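Local structure of levoglucosan dehydrogenase (Pseudarthrobacter phenanthrenivorans, 6A3F) at residues Pro125-Thr129 with Gly130-Lys134; Gly383-Val386 with Ala387-Asp390. The protein oxidises levoglucosan at its C3 hydroxyl to 3-dehydrolevoglucosan with NAD(+) as hydride acceptor, working as a homotetramer of the Gfo/Idh/MocA family. All coordinates share one frame; numbering follows the deposited sequence.

Interaction 1: Pro125-Thr129 with Gly130-Lys134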
ATOM      1  N   PRO B 125      30.711  -0.007  -8.782  1.00 21.83           N
ATOM      2  CA  PRO B 125      31.530   0.906  -7.971  1.00 24.42           C
ATOM      3  C   PRO B 125      32.698   1.476  -8.812  1.00 23.05           C
ATOM      4  O   PRO B 125      33.010   0.963  -9.883  1.00 27.33           O
ATOM      5  CB  PRO B 125      31.987   0.018  -6.820  1.00 24.59           C
ATOM      6  CG  PRO B 125      32.099  -1.365  -7.443  1.00 25.63           C
ATOM      7  CD  PRO B 125      30.955  -1.411  -8.428  1.00 25.08           C
ATOM      8  N   LEU B 126      33.352   2.522  -8.349  1.00 24.63           N
ATOM      9  CA  LEU B 126      34.253   3.174  -9.265  1.00 23.74           C
ATOM     10  C   LEU B 126      35.359   2.175  -9.662  1.00 23.45           C
ATOM     11  O   LEU B 126      35.718   2.041 -10.812  1.00 25.62           O
ATOM     12  CB  LEU B 126      34.827   4.416  -8.594  1.00 26.24           C
ATOM     13  CG  LEU B 126      35.627   5.308  -9.548  1.00 27.94           C
ATOM     14  CD1 LEU B 126      34.730   5.896 -10.619  1.00 30.30           C
ATOM     15  CD2 LEU B 126      36.349   6.420  -8.791  1.00 31.53           C
ATOM     16  N   ALA B 127      35.848   1.447  -8.692  1.00 27.96           N
ATOM     17  CA  ALA B 127      36.795   0.381  -8.944  1.00 31.56           C
ATOM     18  C   ALA B 127      36.610  -0.755  -7.914  1.00 36.48           C
ATOM     19  O   ALA B 127      35.792  -0.655  -6.989  1.00 33.13           O
ATOM     20  CB  ALA B 127      38.186   0.983  -8.904  1.00 31.61           C
ATOM     21  N   ARG B 128      37.474  -1.769  -8.064  1.00 43.27           N
ATOM     22  CA  ARG B 128      37.551  -3.029  -7.287  1.00 43.02           C
ATOM     23  C   ARG B 128      37.969  -2.711  -5.847  1.00 46.65           C
ATOM     24  O   ARG B 128      37.507  -3.338  -4.920  1.00 49.98           O
ATOM     25  CB  ARG B 128      38.560  -3.933  -8.014  1.00 47.45           C
ATOM     26  CG  ARG B 128      38.377  -5.437  -7.898  1.00 47.47           C
ATOM     27  CD  ARG B 128      39.484  -6.209  -8.619  1.00 46.77           C
ATOM     28  NE  ARG B 128      40.731  -5.445  -8.796  1.00 48.71           N
ATOM     29  CZ  ARG B 128      41.245  -5.051  -9.965  1.00 52.35           C
ATOM     30  NH1 ARG B 128      42.072  -4.021 -10.042  1.00 48.45           N
ATOM     31  NH2 ARG B 128      40.955  -5.693 -11.073  1.00 56.06           N
ATOM     32  N   THR B 129      38.824  -1.697  -5.665  1.00 55.48           N
ATOM     33  CA  THR B 129      39.393  -1.323  -4.362  1.00 51.30           C
ATOM     34  C   THR B 129      39.449   0.196  -4.171  1.00 49.58           C
ATOM     35  O   THR B 129      39.413   0.971  -5.131  1.00 43.85           O
ATOM     36  CB  THR B 129      40.857  -1.772  -4.198  1.00 55.39           C
ATOM     37  OG1 THR B 129      41.525  -0.604  -3.719  1.00 55.20           O
ATOM     38  CG2 THR B 129      41.560  -2.232  -5.459  1.00 51.28           C
ATOM     39  N   GLY B 130      39.656   0.602  -2.924  1.00 45.67           N
ATOM     40  CA  GLY B 130      39.886   2.018  -2.560  1.00 43.73           C
ATOM     41  C   GLY B 130      41.110   2.635  -3.239  1.00 40.90           C
ATOM     42  O   GLY B 130      41.060   3.770  -3.764  1.00 36.46           O
ATOM     43  N   GLU B 131      42.213   1.891  -3.250  1.00 47.08           N
ATOM     44  CA  GLU B 131      43.466   2.351  -3.832  1.00 45.35           C
ATOM     45  C   GLU B 131      43.323   2.533  -5.342  1.00 37.59           C
ATOM     46  O   GLU B 131      43.798   3.492  -5.922  1.00 33.73           O
ATOM     47  CB  GLU B 131      44.584   1.346  -3.560  1.00 55.56           C
ATOM     48  CG  GLU B 131      45.953   1.990  -3.530  1.00 63.16           C
ATOM     49  CD  GLU B 131      47.070   0.965  -3.497  1.00 72.52           C
ATOM     50  OE1 GLU B 131      47.149   0.219  -2.503  1.00 72.12           O
ATOM     51  OE2 GLU B 131      47.836   0.902  -4.474  1.00 83.42           O
ATOM     52  N   GLU B 132      42.670   1.587  -5.974  1.00 33.08           N
ATOM     53  CA  GLU B 132      42.406   1.685  -7.373  1.00 36.71           C
ATOM     54  C   GLU B 132      41.499   2.893  -7.665  1.00 31.79           C
ATOM     55  O   GLU B 132      41.691   3.606  -8.631  1.00 28.23           O
ATOM     56  CB  GLU B 132      41.759   0.376  -7.780  1.00 39.09           C
ATOM     57  CG  GLU B 132      41.648   0.173  -9.252  1.00 42.06           C
ATOM     58  CD  GLU B 132      41.235  -1.251  -9.583  1.00 40.25           C
ATOM     59  OE1 GLU B 132      41.777  -1.799 -10.528  1.00 47.21           O
ATOM     60  OE2 GLU B 132      40.392  -1.814  -8.875  1.00 39.19           O
ATOM     61  N   SER B 133      40.520   3.128  -6.793  1.00 32.18           N
ATOM     62  CA  SER B 133      39.615   4.265  -7.009  1.00 32.13           C
ATOM     63  C   SER B 133      40.370   5.600  -6.869  1.00 30.47           C
ATOM     64  O   SER B 133      40.111   6.543  -7.592  1.00 25.24           O
ATOM     65  CB  SER B 133      38.429   4.187  -6.072  1.00 33.60           C
ATOM     66  OG  SER B 133      37.749   2.919  -6.135  1.00 27.96           O
ATOM     67  N   LYS B 134      41.334   5.665  -5.940  1.00 29.71           N
ATOM     68  CA  LYS B 134      42.156   6.891  -5.750  1.00 31.50           C
ATOM     69  C   LYS B 134      42.951   7.232  -7.017  1.00 29.26           C
ATOM     70  O   LYS B 134      43.052   8.395  -7.406  1.00 29.25           O
ATOM     71  CB  LYS B 134      43.122   6.675  -4.589  1.00 33.17           C
ATOM     72  CG  LYS B 134      43.950   7.896  -4.208  1.00 35.92           C
ATOM     73  CD  LYS B 134      44.976   7.594  -3.116  1.00 39.78           C
ATOM     74  CE  LYS B 134      45.675   8.847  -2.608  1.00 40.87           C
ATOM     75  NZ  LYS B 134      46.491   9.429  -3.687  1.00 42.79           N
TER

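Interaction 2: Gly383-Val386 with Ala387-Asp390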
ATOM      1  N   GLY B 383      32.750   8.980  -6.356  1.00 22.85           N
ATOM      2  CA  GLY B 383      33.023   7.559  -6.541  1.00 23.34           C
ATOM      3  C   GLY B 383      34.114   7.074  -5.608  1.00 24.63           C
ATOM      4  O   GLY B 383      34.012   6.036  -4.972  1.00 25.79           O
ATOM      5  N   TYR B 384      35.135   7.890  -5.482  1.00 23.41           N
ATOM      6  CA  TYR B 384      36.239   7.577  -4.610  1.00 24.36           C
ATOM      7  C   TYR B 384      35.838   7.670  -3.124  1.00 23.73           C
ATOM      8  O   TYR B 384      36.215   6.778  -2.371  1.00 23.06           O
ATOM      9  CB  TYR B 384      37.417   8.485  -4.981  1.00 25.29           C
ATOM     10  CG  TYR B 384      38.626   8.364  -4.085  1.00 27.17           C
ATOM     11  CD1 TYR B 384      39.030   7.139  -3.578  1.00 25.31           C
ATOM     12  CD2 TYR B 384      39.390   9.484  -3.773  1.00 29.94           C
ATOM     13  CE1 TYR B 384      40.141   7.027  -2.747  1.00 28.87           C
ATOM     14  CE2 TYR B 384      40.482   9.394  -2.917  1.00 31.05           C
ATOM     15  CZ  TYR B 384      40.879   8.157  -2.433  1.00 33.42           C
ATOM     16  OH  TYR B 384      41.967   8.085  -1.610  1.00 33.95           O
ATOM     17  N   GLN B 385      35.033   8.679  -2.722  1.00 22.31           N
ATOM     18  CA  GLN B 385      34.556   8.785  -1.354  1.00 23.72           C
ATOM     19  C   GLN B 385      33.728   7.544  -0.988  1.00 22.22           C
ATOM     20  O   GLN B 385      33.813   7.034   0.129  1.00 23.51           O
ATOM     21  CB  GLN B 385      33.732  10.062  -1.142  1.00 24.88           C
ATOM     22  CG  GLN B 385      33.301  10.247   0.314  1.00 24.80           C
ATOM     23  CD  GLN B 385      34.477  10.420   1.252  1.00 26.00           C
ATOM     24  OE1 GLN B 385      35.076  11.494   1.311  1.00 29.48           O
ATOM     25  NE2 GLN B 385      34.823   9.375   1.984  1.00 26.97           N
ATOM     26  N   VAL B 386      32.912   7.050  -1.916  1.00 23.47           N
ATOM     27  CA  VAL B 386      32.167   5.837  -1.654  1.00 24.15           C
ATOM     28  C   VAL B 386      33.140   4.658  -1.494  1.00 23.23           C
ATOM     29  O   VAL B 386      32.963   3.812  -0.588  1.00 23.06           O
ATOM     30  CB  VAL B 386      31.112   5.591  -2.755  1.00 25.13           C
ATOM     31  CG1 VAL B 386      30.484   4.207  -2.647  1.00 24.99           C
ATOM     32  CG2 VAL B 386      30.050   6.682  -2.702  1.00 24.57           C
ATOM     33  N   ALA B 387      34.138   4.566  -2.365  1.00 24.78           N
ATOM     34  CA  ALA B 387      35.132   3.460  -2.219  1.00 26.80           C
ATOM     35  C   ALA B 387      35.812   3.503  -0.842  1.00 23.85           C
ATOM     36  O   ALA B 387      36.095   2.413  -0.257  1.00 27.25           O
ATOM     37  CB  ALA B 387      36.141   3.520  -3.347  1.00 26.77           C
ATOM     38  N   LEU B 388      36.055   4.713  -0.321  1.00 25.07           N
ATOM     39  CA  LEU B 388      36.689   4.908   1.009  1.00 26.09           C
ATOM     40  C   LEU B 388      35.709   4.459   2.085  1.00 27.49           C
ATOM     41  O   LEU B 388      36.107   3.818   3.059  1.00 22.29           O
ATOM     42  CB  LEU B 388      37.103   6.364   1.245  1.00 27.98           C
ATOM     43  CG  LEU B 388      38.306   6.875   0.442  1.00 28.28           C
ATOM     44  CD1 LEU B 388      38.505   8.360   0.659  1.00 27.78           C
ATOM     45  CD2 LEU B 388      39.582   6.109   0.801  1.00 29.94           C
ATOM     46  N   ILE B 389      34.405   4.705   1.856  1.00 24.53           N
ATOM     47  CA  ILE B 389      33.405   4.244   2.813  1.00 24.69           C
ATOM     48  C   ILE B 389      33.360   2.727   2.799  1.00 22.95           C
ATOM     49  O   ILE B 389      33.324   2.129   3.853  1.00 26.09           O
ATOM     50  CB  ILE B 389      32.021   4.832   2.507  1.00 24.31           C
ATOM     51  CG1 ILE B 389      31.968   6.320   2.856  1.00 24.04           C
ATOM     52  CG2 ILE B 389      30.968   4.031   3.227  1.00 24.17           C
ATOM     53  CD1 ILE B 389      30.875   7.068   2.110  1.00 26.66           C
ATOM     54  N   ASP B 390      33.384   2.139   1.600  1.00 23.48           N
ATOM     55  CA  ASP B 390      33.391   0.671   1.469  1.00 25.39           C
ATOM     56  C   ASP B 390      34.591   0.055   2.185  1.00 24.75           C
ATOM     57  O   ASP B 390      34.468  -0.957   2.882  1.00 25.26           O
ATOM     58  CB  ASP B 390      33.431   0.252   0.012  1.00 23.62           C
ATOM     59  CG  ASP B 390      32.080   0.373  -0.703  1.00 29.00           C
ATOM     60  OD1 ASP B 390      31.155   0.974  -0.116  1.00 28.76           O
ATOM     61  OD2 ASP B 390      31.980  -0.174  -1.860  1.00 28.56           O
TER

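Interaction 1: Pro125-Thr129 with Gly130-Lys134
The R128 guanidinium and the E132 carboxylate meet obliquely, their planes 31° apart, in a salt bridge joining NH1 to OE1. These two atoms are modelled closer than such a pair allows, so the pairing is credible but its exact geometry is doubtful. A bend at chi3 (23°) in the otherwise extended part of the arginine chain turns the guanidinium back toward E132. R128 N also gives E132 OE2 a weak hydrogen bond of 3.0 Å. A127 CB packs on the aliphatic part of the acid, 3.6 Å from E132 CG.

These residues form the turn from the E123-K124-P125 sequence, the EKP motif of the family with a cis peptide bond before P125, into helix 130-141 of the Rossmann domain. T129 is the N-cap. T129 OG1 accepts weak bonds from two helix-end amides, E131 N at 2.6 Å and E132 N at 3.3 Å, while T129 CG2 packs 3.5 Å from E132 CB. T129 O is gripped twice by S133. The amide S133 N closes the first helical turn by binding T129 O at 2.9 Å, and S133 OG, placed beside its own backbone N, reaches T129 O at 2.8 Å from the opposite face of the carbonyl plane, the hydroxyl standing 37° out of it. L126 CD2 packs near S133 CB, and L126 O is hydrogen-bonded to ND1 of the NADH-binding H106; A127 CB lies 3.4 Å from S133 OG.

Interaction 2: Gly383-Val386 with Ala387-Asp390
Four successive i to i+4 backbone hydrogen bonds, from A387 N to G383 O through D390 N to V386 O, with donor-acceptor distances of 2.8 to 3.0 Å, show that G383-D390 is unbroken alpha-helix. It is part of helix 380-399, which lies between helix 130-141 of the nucleotide-binding domain and helix 206-221, the helix that carries the levoglucosan-binding D209 and H213.

One helical turn apart, Y384 and L388 make the main side-chain contact, a CH-pi interaction. L388 CD1 sits over one face of the Y384 phenol ring, 4.1 Å from its centroid and 20° off the normal, displaced toward the rim. The other branch stays near the ring as well: L388 CD2 is 3.7 Å from Y384 CE1, so the leucine fork spreads from CE1 to CZ. Y384 has CG anti to its backbone N (chi1 175°), whereas L388 CG lies beside its own backbone N; with these torsions the ring and the leucine branches meet. Beyond this pair, the phenol also touches S133 and K134 of helix 130-141.

V386 and D390 run side by side and point the same way, and both touch T212 of helix 206-221. I389 folds back on the preceding turn, with I389 CG1 3.4 Å from Q385 O, and its side chain packs against I215 of the same neighbouring helix. The buried Q385 amide is satisfied by the C-terminal tail: NE2 donates to P406 O and OE1 accepts from I408 N. A bend at chi2 (63°) brings that amide across the leucine at about a right angle, with Q385 NE2 3.8 Å from L388 CB.

Interaction 1 comes first along the chain, and interaction 2 follows some 250 residues later, yet their centres are only 8 Å apart, on the same side of the chain's centre. The start of helix 130-141 and the turn before it, in the Rossmann domain, pack directly on helix 380-399. S133 OG approaches A387 CB to 3.3 Å, G130 O approaches Y384 CE1 to 3.5 Å, and L126 CD2 packs against the backbone N of Y384. Helix 380-399 also touches helix 206-221, so the pair bridges the region after the NADH- and levoglucosan-binding K124 and a helix bearing further levoglucosan-binding residues.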